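PDB 6NCW: beta-galacturonidase from Eisenbergiella tayi, which hydrolyses beta-galacturonides as a glycoside hydrolase family 2 enzyme of a human gut bacterium, and may also have some beta-glucuronidase activity. Local coordinates for residues Tyr430-Trp433 with Tyr434-Pro438; Asp444-Tyr447 with Gln448-Asn452; Glu493-Gln496 with Ala497-Ser500. All blocks are in the same frame, centred on the assembly; numbering follows the deposited sequence.

Interaction 1: residues Tyr430-Trp433 with Tyr434-Pro438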
ATOM      1  N   TYR A 430       9.537  -1.055 -27.039  1.00 16.69           N
ATOM      2  CA  TYR A 430       8.457  -0.970 -26.049  1.00 20.35           C
ATOM      3  C   TYR A 430       7.079  -0.649 -26.645  1.00 24.98           C
ATOM      4  O   TYR A 430       6.379   0.245 -26.165  1.00 21.20           O
ATOM      5  CB  TYR A 430       8.833   0.067 -25.004  1.00 23.28           C
ATOM      6  CG  TYR A 430      10.016  -0.334 -24.147  1.00 20.71           C
ATOM      7  CD1 TYR A 430      11.310  -0.032 -24.530  1.00 22.16           C
ATOM      8  CD2 TYR A 430       9.823  -1.010 -22.940  1.00 20.75           C
ATOM      9  CE1 TYR A 430      12.388  -0.378 -23.722  1.00 25.40           C
ATOM     10  CE2 TYR A 430      10.883  -1.354 -22.136  1.00 19.18           C
ATOM     11  CZ  TYR A 430      12.162  -1.040 -22.531  1.00 20.90           C
ATOM     12  OH  TYR A 430      13.226  -1.388 -21.720  1.00 28.17           O
ATOM     13  N   PRO A 431       6.633  -1.387 -27.665  1.00 24.34           N
ATOM     14  CA  PRO A 431       5.250  -1.198 -28.131  1.00 24.90           C
ATOM     15  C   PRO A 431       4.282  -1.623 -27.041  1.00 24.59           C
ATOM     16  O   PRO A 431       4.530  -2.593 -26.310  1.00 23.85           O
ATOM     17  CB  PRO A 431       5.148  -2.116 -29.355  1.00 23.32           C
ATOM     18  CG  PRO A 431       6.181  -3.227 -29.032  1.00 20.70           C
ATOM     19  CD  PRO A 431       7.319  -2.457 -28.419  1.00 19.89           C
ATOM     20  N   LYS A 432       3.192  -0.865 -26.925  1.00 22.40           N
ATOM     21  CA  LYS A 432       2.137  -0.967 -25.921  1.00 22.02           C
ATOM     22  C   LYS A 432       2.580  -0.383 -24.580  1.00 25.01           C
ATOM     23  O   LYS A 432       1.790  -0.394 -23.610  1.00 24.55           O
ATOM     24  CB  LYS A 432       1.613  -2.403 -25.743  1.00 23.14           C
ATOM     25  CG  LYS A 432       0.778  -2.840 -26.952  1.00 25.38           C
ATOM     26  CD  LYS A 432      -0.162  -1.694 -27.354  1.00 32.01           C
ATOM     27  CE  LYS A 432      -1.219  -2.123 -28.374  1.00 37.02           C
ATOM     28  NZ  LYS A 432      -2.181  -3.099 -27.778  1.00 39.90           N
ATOM     29  N   TRP A 433       3.786   0.179 -24.486  1.00 22.88           N
ATOM     30  CA  TRP A 433       4.118   1.009 -23.334  1.00 21.71           C
ATOM     31  C   TRP A 433       4.463   2.425 -23.780  1.00 20.12           C
ATOM     32  O   TRP A 433       3.675   3.334 -23.536  1.00 24.94           O
ATOM     33  CB  TRP A 433       5.223   0.378 -22.484  1.00 17.30           C
ATOM     34  CG  TRP A 433       5.447   1.179 -21.229  1.00 21.31           C
ATOM     35  CD1 TRP A 433       6.522   1.965 -20.942  1.00 20.74           C
ATOM     36  CD2 TRP A 433       4.536   1.328 -20.125  1.00 18.51           C
ATOM     37  NE1 TRP A 433       6.358   2.577 -19.714  1.00 17.98           N
ATOM     38  CE2 TRP A 433       5.147   2.202 -19.193  1.00 19.66           C
ATOM     39  CE3 TRP A 433       3.282   0.791 -19.826  1.00 18.34           C
ATOM     40  CZ2 TRP A 433       4.538   2.559 -17.988  1.00 14.79           C
ATOM     41  CZ3 TRP A 433       2.666   1.158 -18.612  1.00 16.91           C
ATOM     42  CH2 TRP A 433       3.301   2.019 -17.720  1.00 19.27           C
ATOM     43  N   TYR A 434       5.593   2.640 -24.442  1.00 20.36           N
ATOM     44  CA  TYR A 434       5.968   3.960 -24.935  1.00 26.22           C
ATOM     45  C   TYR A 434       5.367   4.300 -26.301  1.00 31.60           C
ATOM     46  O   TYR A 434       5.457   5.456 -26.706  1.00 35.56           O
ATOM     47  CB  TYR A 434       7.496   4.066 -25.024  1.00 21.42           C
ATOM     48  CG  TYR A 434       8.205   4.110 -23.689  1.00 25.38           C
ATOM     49  CD1 TYR A 434       7.790   4.985 -22.683  1.00 23.77           C
ATOM     50  CD2 TYR A 434       9.295   3.277 -23.429  1.00 25.01           C
ATOM     51  CE1 TYR A 434       8.443   5.030 -21.447  1.00 25.11           C
ATOM     52  CE2 TYR A 434       9.948   3.308 -22.200  1.00 26.05           C
ATOM     53  CZ  TYR A 434       9.515   4.193 -21.210  1.00 26.76           C
ATOM     54  OH  TYR A 434      10.164   4.239 -19.994  1.00 28.24           O
ATOM     55  N   HIS A 435       4.802   3.332 -27.032  1.00 34.94           N
ATOM     56  CA  HIS A 435       4.197   3.549 -28.351  1.00 33.95           C
ATOM     57  C   HIS A 435       2.909   2.748 -28.418  1.00 32.86           C
ATOM     58  O   HIS A 435       2.931   1.540 -28.171  1.00 31.60           O
ATOM     59  CB  HIS A 435       5.111   3.080 -29.500  1.00 35.32           C
ATOM     60  CG  HIS A 435       6.512   3.583 -29.405  1.00 36.37           C
ATOM     61  ND1 HIS A 435       6.848   4.903 -29.636  1.00 42.65           N
ATOM     62  CD2 HIS A 435       7.669   2.948 -29.094  1.00 37.74           C
ATOM     63  CE1 HIS A 435       8.152   5.059 -29.477  1.00 44.09           C
ATOM     64  NE2 HIS A 435       8.673   3.890 -29.141  1.00 43.35           N
ATOM     65  N   ASP A 436       1.797   3.389 -28.770  1.00 29.65           N
ATOM     66  CA  ASP A 436       0.546   2.642 -28.882  1.00 32.01           C
ATOM     67  C   ASP A 436       0.391   2.167 -30.321  1.00 36.52           C
ATOM     68  O   ASP A 436      -0.185   2.843 -31.171  1.00 42.66           O
ATOM     69  CB  ASP A 436      -0.635   3.469 -28.399  1.00 44.02           C
ATOM     70  CG  ASP A 436      -0.726   3.489 -26.878  1.00 53.62           C
ATOM     71  OD1 ASP A 436      -0.572   2.399 -26.257  1.00 48.10           O
ATOM     72  OD2 ASP A 436      -0.912   4.592 -26.307  1.00 61.23           O
ATOM     73  N   VAL A 437       0.941   0.987 -30.576  1.00 31.35           N
ATOM     74  CA  VAL A 437       0.979   0.276 -31.851  1.00 32.97           C
ATOM     75  C   VAL A 437       0.886  -1.193 -31.461  1.00 34.10           C
ATOM     76  O   VAL A 437       1.543  -1.595 -30.487  1.00 31.34           O
ATOM     77  CB  VAL A 437       2.280   0.543 -32.632  1.00 31.23           C
ATOM     78  CG1 VAL A 437       2.305  -0.269 -33.912  1.00 33.73           C
ATOM     79  CG2 VAL A 437       2.459   2.033 -32.937  1.00 35.92           C
ATOM     80  N   PRO A 438       0.109  -2.020 -32.157  1.00 31.39           N
ATOM     81  CA  PRO A 438       0.154  -3.465 -31.893  1.00 29.41           C
ATOM     82  C   PRO A 438       1.581  -3.999 -31.974  1.00 28.30           C
ATOM     83  O   PRO A 438       2.344  -3.654 -32.882  1.00 26.51           O
ATOM     84  CB  PRO A 438      -0.731  -4.050 -32.993  1.00 28.25           C
ATOM     85  CG  PRO A 438      -1.715  -2.926 -33.289  1.00 34.67           C
ATOM     86  CD  PRO A 438      -0.898  -1.666 -33.172  1.00 33.01           C
TER
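Tyr430 O takes two backbone N-H groups at once, that of Trp433 and that of Tyr434. The bond from Tyr434 N is 3.1 Å long and lies in the carbonyl plane, though its N-H is bent to 136°. A straighter link follows where Lys432 N gives its hydrogen to His435 O at 2.7 Å, closing a single beta bridge between Pro431 and His435. Three aromatic rings gather beside this folded backbone. Tyr430 and Tyr434 run side by side, each with CG beside its own backbone N (chi1 -67° and -70°), and meet T-shaped, with the Tyr434 edge against the Tyr430 face; Tyr434 CD2 reaches Tyr430 CB at 3.6 Å. The CG of Trp433 is anti to the backbone N, which turns the indole toward the face of the Tyr434 ring; there the five-membered ring arrives edge first and puts CD1 over the centre of that face, 3.7 Å from Tyr434 CE1. On the far part of the loop the bent Lys432 chain runs over Val437 O, which lies 3.5 Å from CE, and its ammonium pairs with Glu493. The hydroxyl of Tyr430 bonds Glu465, while that of Tyr434 bonds Lys532; Phe522 of a neighbouring subunit meets the Trp433 ring edge-to-face. Tyr434 binds alpha-D-galacturonate, and a glycerol lies close to it here. With one ring at its face, another at its edge and its hydroxyl tied to Lys532, the Tyr434 phenol is probably held in a defined orientation at the sugar site.

Interaction 2: residues Asp444-Tyr447 with Gln448-Asn452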
ATOM      1  N   ASP A 444       7.208  -6.468 -36.792  1.00 27.89           N
ATOM      2  CA  ASP A 444       7.342  -6.817 -38.207  1.00 29.00           C
ATOM      3  C   ASP A 444       7.969  -5.685 -39.009  1.00 27.22           C
ATOM      4  O   ASP A 444       8.829  -5.925 -39.865  1.00 29.06           O
ATOM      5  CB  ASP A 444       5.974  -7.191 -38.781  1.00 31.37           C
ATOM      6  CG  ASP A 444       5.479  -8.539 -38.259  1.00 38.29           C
ATOM      7  OD1 ASP A 444       6.280  -9.256 -37.604  1.00 45.01           O
ATOM      8  OD2 ASP A 444       4.298  -8.880 -38.495  1.00 45.06           O
ATOM      9  N   GLU A 445       7.562  -4.448 -38.745  1.00 25.89           N
ATOM     10  CA  GLU A 445       8.155  -3.315 -39.446  1.00 28.19           C
ATOM     11  C   GLU A 445       9.654  -3.216 -39.169  1.00 28.02           C
ATOM     12  O   GLU A 445      10.448  -2.989 -40.090  1.00 28.57           O
ATOM     13  CB  GLU A 445       7.444  -2.026 -39.042  1.00 25.18           C
ATOM     14  CG  GLU A 445       8.250  -0.795 -39.386  1.00 32.59           C
ATOM     15  CD  GLU A 445       7.564   0.508 -39.010  1.00 34.21           C
ATOM     16  OE1 GLU A 445       8.243   1.558 -39.029  1.00 42.84           O
ATOM     17  OE2 GLU A 445       6.350   0.491 -38.719  1.00 38.06           O
ATOM     18  N   LEU A 446      10.062  -3.398 -37.907  1.00 27.62           N
ATOM     19  CA  LEU A 446      11.486  -3.391 -37.564  1.00 24.90           C
ATOM     20  C   LEU A 446      12.221  -4.564 -38.207  1.00 23.98           C
ATOM     21  O   LEU A 446      13.311  -4.394 -38.769  1.00 25.66           O
ATOM     22  CB  LEU A 446      11.664  -3.425 -36.048  1.00 24.76           C
ATOM     23  CG  LEU A 446      13.112  -3.593 -35.542  1.00 26.47           C
ATOM     24  CD1 LEU A 446      14.038  -2.453 -36.003  1.00 24.57           C
ATOM     25  CD2 LEU A 446      13.132  -3.729 -34.013  1.00 21.69           C
ATOM     26  N   TYR A 447      11.642  -5.764 -38.132  1.00 27.06           N
ATOM     27  CA  TYR A 447      12.336  -6.946 -38.641  1.00 29.17           C
ATOM     28  C   TYR A 447      12.542  -6.859 -40.149  1.00 29.33           C
ATOM     29  O   TYR A 447      13.641  -7.116 -40.654  1.00 24.20           O
ATOM     30  CB  TYR A 447      11.572  -8.221 -38.286  1.00 26.39           C
ATOM     31  CG  TYR A 447      12.385  -9.439 -38.633  1.00 28.89           C
ATOM     32  CD1 TYR A 447      13.511  -9.779 -37.885  1.00 26.46           C
ATOM     33  CD2 TYR A 447      12.072 -10.218 -39.743  1.00 31.15           C
ATOM     34  CE1 TYR A 447      14.278 -10.877 -38.206  1.00 24.95           C
ATOM     35  CE2 TYR A 447      12.839 -11.323 -40.075  1.00 31.16           C
ATOM     36  CZ  TYR A 447      13.939 -11.643 -39.308  1.00 28.85           C
ATOM     37  OH  TYR A 447      14.709 -12.735 -39.639  1.00 27.44           O
ATOM     38  N   GLN A 448      11.492  -6.481 -40.878  1.00 28.97           N
ATOM     39  CA  GLN A 448      11.589  -6.337 -42.326  1.00 29.27           C
ATOM     40  C   GLN A 448      12.633  -5.298 -42.715  1.00 28.18           C
ATOM     41  O   GLN A 448      13.441  -5.533 -43.615  1.00 27.78           O
ATOM     42  CB  GLN A 448      10.216  -5.978 -42.897  1.00 28.46           C
ATOM     43  CG  GLN A 448       9.586  -7.074 -43.738  1.00 41.53           C
ATOM     44  CD  GLN A 448       9.283  -8.347 -42.958  1.00 49.83           C
ATOM     45  OE1 GLN A 448       8.315  -8.403 -42.188  1.00 58.43           O
ATOM     46  NE2 GLN A 448      10.100  -9.387 -43.169  1.00 52.41           N
ATOM     47  N   TRP A 449      12.648  -4.153 -42.035  1.00 25.92           N
ATOM     48  CA  TRP A 449      13.687  -3.166 -42.302  1.00 28.30           C
ATOM     49  C   TRP A 449      15.079  -3.751 -42.091  1.00 32.16           C
ATOM     50  O   TRP A 449      15.986  -3.500 -42.893  1.00 28.46           O
ATOM     51  CB  TRP A 449      13.509  -1.933 -41.416  1.00 24.04           C
ATOM     52  CG  TRP A 449      14.644  -0.990 -41.594  1.00 27.03           C
ATOM     53  CD1 TRP A 449      14.772  -0.031 -42.561  1.00 27.55           C
ATOM     54  CD2 TRP A 449      15.843  -0.926 -40.804  1.00 28.32           C
ATOM     55  NE1 TRP A 449      15.969   0.628 -42.416  1.00 30.75           N
ATOM     56  CE2 TRP A 449      16.646   0.098 -41.346  1.00 28.28           C
ATOM     57  CE3 TRP A 449      16.305  -1.623 -39.683  1.00 27.41           C
ATOM     58  CZ2 TRP A 449      17.883   0.443 -40.806  1.00 29.19           C
ATOM     59  CZ3 TRP A 449      17.544  -1.279 -39.149  1.00 28.00           C
ATOM     60  CH2 TRP A 449      18.316  -0.259 -39.711  1.00 31.32           C
ATOM     61  N   ILE A 450      15.282  -4.509 -41.003  1.00 26.86           N
ATOM     62  CA  ILE A 450      16.594  -5.104 -40.779  1.00 26.05           C
ATOM     63  C   ILE A 450      16.960  -6.022 -41.938  1.00 29.01           C
ATOM     64  O   ILE A 450      18.093  -5.987 -42.431  1.00 29.75           O
ATOM     65  CB  ILE A 450      16.641  -5.853 -39.433  1.00 23.03           C
ATOM     66  CG1 ILE A 450      16.635  -4.875 -38.255  1.00 21.55           C
ATOM     67  CG2 ILE A 450      17.883  -6.693 -39.344  1.00 26.68           C
ATOM     68  CD1 ILE A 450      16.311  -5.551 -36.935  1.00 23.99           C
ATOM     69  N   GLN A 451      16.003  -6.835 -42.416  1.00 28.02           N
ATOM     70  CA  GLN A 451      16.328  -7.812 -43.455  1.00 33.06           C
ATOM     71  C   GLN A 451      16.483  -7.183 -44.838  1.00 33.20           C
ATOM     72  O   GLN A 451      17.304  -7.657 -45.631  1.00 35.85           O
ATOM     73  CB  GLN A 451      15.269  -8.911 -43.521  1.00 28.44           C
ATOM     74  CG  GLN A 451      15.023  -9.599 -42.218  1.00 29.10           C
ATOM     75  CD  GLN A 451      16.301 -10.090 -41.576  1.00 29.76           C
ATOM     76  OE1 GLN A 451      17.053 -10.856 -42.174  1.00 31.95           O
ATOM     77  NE2 GLN A 451      16.560  -9.645 -40.356  1.00 27.78           N
ATOM     78  N   ASN A 452      15.721  -6.134 -45.152  1.00 31.29           N
ATOM     79  CA  ASN A 452      15.746  -5.530 -46.484  1.00 37.26           C
ATOM     80  C   ASN A 452      16.656  -4.310 -46.606  1.00 35.86           C
ATOM     81  O   ASN A 452      17.058  -3.980 -47.727  1.00 34.91           O
ATOM     82  CB  ASN A 452      14.337  -5.093 -46.914  1.00 33.77           C
ATOM     83  CG  ASN A 452      13.329  -6.224 -46.890  1.00 33.56           C
ATOM     84  OD1 ASN A 452      13.678  -7.389 -47.069  1.00 41.85           O
ATOM     85  ND2 ASN A 452      12.066  -5.882 -46.669  1.00 39.08           N
TER
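Four successive main-chain bonds carry helix 439-453 across this junction, linking Gln448 N to Asp444 O, Trp449 N to Glu445 O, Ile450 N to Leu446 O and Gln451 N to Tyr447 O. The first is the shortest at 2.9 Å and nearly straight (170°), while that from Trp449 N stretches to 3.2 Å.

The aromatic contact belongs to Tyr447 and Gln451, one turn apart. With CG beside the backbone N (chi1 -55°) and the chain bent at chi2, the Gln451 side chain folds back over one face of the Tyr447 ring. Its CG makes a CH-pi contact, 3.9 Å from the ring centroid, and its amide continues over the same ring with the two planes only 17° apart. NE2 comes to 3.4 Å from Tyr447 CE1. The other end of that amide, OE1, accepts from Gly458 N, and the Tyr447 ring meets Phe461 edge-to-face.

Apolar contact is supplied by Leu446, whose CD1 touches Ile450 CD1 at 4.0 Å and, more loosely, Trp449 CE3 at 4.4 Å. Leu446, Trp449 and Ile450 all rest on Tyr427, so this side of the helix packs on strand 425-428 of the TIM barrel, the strand that precedes it in a beta-alpha-beta crossover.

Charged ends turn elsewhere, Asp444 to Arg501 and Glu445 to Lys414. The Gln451 amide is probably steadied in two ways, by the ring face and by the Gly458 N-H, and the latter bond ties the helix to the loop leading into strand 461-466.

Interaction 3: residues Glu493-Gln496 with Ala497-Ser500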
ATOM      1  N   GLU A 493       0.556  -9.662 -24.631  1.00 22.02           N
ATOM      2  CA  GLU A 493       0.668  -9.355 -26.054  1.00 21.27           C
ATOM      3  C   GLU A 493       2.122  -9.291 -26.520  1.00 22.18           C
ATOM      4  O   GLU A 493       2.445  -9.744 -27.623  1.00 23.35           O
ATOM      5  CB  GLU A 493      -0.035  -8.032 -26.364  1.00 18.99           C
ATOM      6  CG  GLU A 493       0.013  -7.717 -27.859  1.00 29.65           C
ATOM      7  CD  GLU A 493      -0.581  -6.367 -28.236  1.00 32.78           C
ATOM      8  OE1 GLU A 493      -1.158  -5.700 -27.345  1.00 31.09           O
ATOM      9  OE2 GLU A 493      -0.453  -5.982 -29.431  1.00 30.50           O
ATOM     10  N   GLN A 494       3.004  -8.693 -25.718  1.00 19.41           N
ATOM     11  CA  GLN A 494       4.418  -8.576 -26.101  1.00 20.40           C
ATOM     12  C   GLN A 494       5.082  -9.935 -26.283  1.00 18.67           C
ATOM     13  O   GLN A 494       5.817 -10.148 -27.253  1.00 18.26           O
ATOM     14  CB  GLN A 494       5.177  -7.753 -25.055  1.00 18.16           C
ATOM     15  CG  GLN A 494       4.800  -6.277 -25.099  1.00 19.40           C
ATOM     16  CD  GLN A 494       5.323  -5.509 -23.910  1.00 19.11           C
ATOM     17  OE1 GLN A 494       5.784  -6.105 -22.939  1.00 19.47           O
ATOM     18  NE2 GLN A 494       5.267  -4.175 -23.980  1.00 17.57           N
ATOM     19  N   LEU A 495       4.842 -10.869 -25.357  1.00 19.81           N
ATOM     20  CA  LEU A 495       5.521 -12.156 -25.424  1.00 19.88           C
ATOM     21  C   LEU A 495       4.955 -13.006 -26.554  1.00 25.44           C
ATOM     22  O   LEU A 495       5.703 -13.704 -27.258  1.00 22.16           O
ATOM     23  CB  LEU A 495       5.409 -12.887 -24.079  1.00 18.30           C
ATOM     24  CG  LEU A 495       6.250 -12.306 -22.913  1.00 18.22           C
ATOM     25  CD1 LEU A 495       5.964 -13.030 -21.616  1.00 16.93           C
ATOM     26  CD2 LEU A 495       7.759 -12.358 -23.185  1.00 16.82           C
ATOM     27  N   GLN A 496       3.633 -12.960 -26.737  1.00 22.21           N
ATOM     28  CA  GLN A 496       3.008 -13.680 -27.838  1.00 24.29           C
ATOM     29  C   GLN A 496       3.603 -13.251 -29.178  1.00 25.91           C
ATOM     30  O   GLN A 496       3.889 -14.094 -30.033  1.00 25.76           O
ATOM     31  CB  GLN A 496       1.492 -13.464 -27.787  1.00 24.71           C
ATOM     32  CG  GLN A 496       0.749 -13.605 -29.103  1.00 37.48           C
ATOM     33  CD  GLN A 496       0.717 -15.026 -29.651  1.00 50.23           C
ATOM     34  OE1 GLN A 496       0.695 -16.008 -28.891  1.00 55.49           O
ATOM     35  NE2 GLN A 496       0.714 -15.145 -30.990  1.00 46.96           N
ATOM     36  N   ALA A 497       3.883 -11.958 -29.347  1.00 22.37           N
ATOM     37  CA  ALA A 497       4.424 -11.499 -30.622  1.00 21.60           C
ATOM     38  C   ALA A 497       5.873 -11.947 -30.817  1.00 27.45           C
ATOM     39  O   ALA A 497       6.221 -12.454 -31.887  1.00 24.35           O
ATOM     40  CB  ALA A 497       4.299  -9.983 -30.745  1.00 21.39           C
ATOM     41  N   VAL A 498       6.739 -11.771 -29.805  1.00 21.33           N
ATOM     42  CA  VAL A 498       8.158 -12.081 -30.001  1.00 21.01           C
ATOM     43  C   VAL A 498       8.353 -13.569 -30.291  1.00 23.03           C
ATOM     44  O   VAL A 498       9.138 -13.944 -31.164  1.00 28.02           O
ATOM     45  CB  VAL A 498       9.017 -11.618 -28.794  1.00 24.72           C
ATOM     46  CG1 VAL A 498       8.924 -10.107 -28.614  1.00 21.80           C
ATOM     47  CG2 VAL A 498       8.590 -12.305 -27.510  1.00 20.88           C
ATOM     48  N   PHE A 499       7.630 -14.436 -29.584  1.00 20.63           N
ATOM     49  CA  PHE A 499       7.778 -15.872 -29.783  1.00 25.47           C
ATOM     50  C   PHE A 499       7.145 -16.379 -31.077  1.00 26.53           C
ATOM     51  O   PHE A 499       7.418 -17.517 -31.465  1.00 31.10           O
ATOM     52  CB  PHE A 499       7.199 -16.616 -28.578  1.00 23.39           C
ATOM     53  CG  PHE A 499       8.076 -16.544 -27.362  1.00 20.47           C
ATOM     54  CD1 PHE A 499       9.429 -16.852 -27.453  1.00 24.01           C
ATOM     55  CD2 PHE A 499       7.570 -16.131 -26.148  1.00 21.19           C
ATOM     56  CE1 PHE A 499      10.266 -16.770 -26.338  1.00 22.42           C
ATOM     57  CE2 PHE A 499       8.403 -16.042 -25.018  1.00 26.27           C
ATOM     58  CZ  PHE A 499       9.753 -16.378 -25.118  1.00 19.30           C
ATOM     59  N   SER A 500       6.328 -15.580 -31.762  1.00 30.07           N
ATOM     60  CA  SER A 500       5.798 -15.964 -33.062  1.00 28.02           C
ATOM     61  C   SER A 500       6.454 -15.213 -34.218  1.00 33.04           C
ATOM     62  O   SER A 500       6.067 -15.420 -35.371  1.00 31.58           O
ATOM     63  CB  SER A 500       4.278 -15.770 -33.089  1.00 30.28           C
ATOM     64  OG  SER A 500       3.933 -14.410 -32.941  1.00 32.80           O
TER
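Leu495 and Phe499 both carry CG beside the backbone N (chi1 -72° and -75°), and this shared choice lays the two side chains alongside each other, pointing the same way, one turn apart on helix 484-500 of the TIM barrel. Leu495 CD2 meets Phe499 CE2 at 4.2 Å, a grazing apolar contact. The ring stands closer to the Leu495 carbonyl than to the leucine side chain, Phe499 CD2 lying 3.3 Å from Leu495 O. That same oxygen receives the Phe499 N-H in a nearly straight bond and is also brushed by Val498 CG2 at 3.2 Å, so its surroundings are tight. These residues pack into the fold: Leu495 lies on Val507 and Ile509 of strand 504-509 and on helix 544-553, Val498 adds Ile463 of strand 461-466, and Phe499 touches Val507 and Ser551. The helix thereby fills the connection of a beta-alpha-beta crossover between those two strands.

Ala497 N to Glu493 O and Val498 N to Gln494 O, each 3.2 Å, continue the helical ladder. The small Ala497 side chain, its CB 3.6 Å from Glu493 O, touches Val439 of the neighbouring helix 439-453. Gln494 reaches out instead with its amide, NE2 serving the carbonyl oxygens of Pro431 and Gly467, while Glu493 forms a salt bridge to Lys432 NZ through OE1 and receives the N-H of Val439 at OE2.

Ser500 N makes a weak bond to Gln496 O and one of 3.1 Å to Ala497 O. The side chain turns back on the same two acceptors, with chi1 of 64° setting OG between its own backbone N and carbonyl carbon. Ser500 OG thus lies 2.9 Å from Gln496 O and 3.2 Å from Ala497 O, with a single proton to share.

Overall arrangement
From the N terminus the three contacts come in series, none nesting in or crossing another. Interaction 1 folds the loop leaving strand 425-428 and ends at Pro438, the N-cap of helix 439-453. Interaction 2 lies farther along that helix, and interaction 3 on helix 484-500, after strand 461-466; the two helices are neighbours on the outside of the barrel. Interactions 1 and 3 touch directly: Lys432 NZ and Glu493 OE1 form a salt bridge of 2.8 Å, and Pro438 packs on Glu493. Interaction 2 touches neither, its nearest atoms about 6 Å from interaction 1 and about 7 Å from interaction 3. Together they link the sugar-site loop to two consecutive barrel helices.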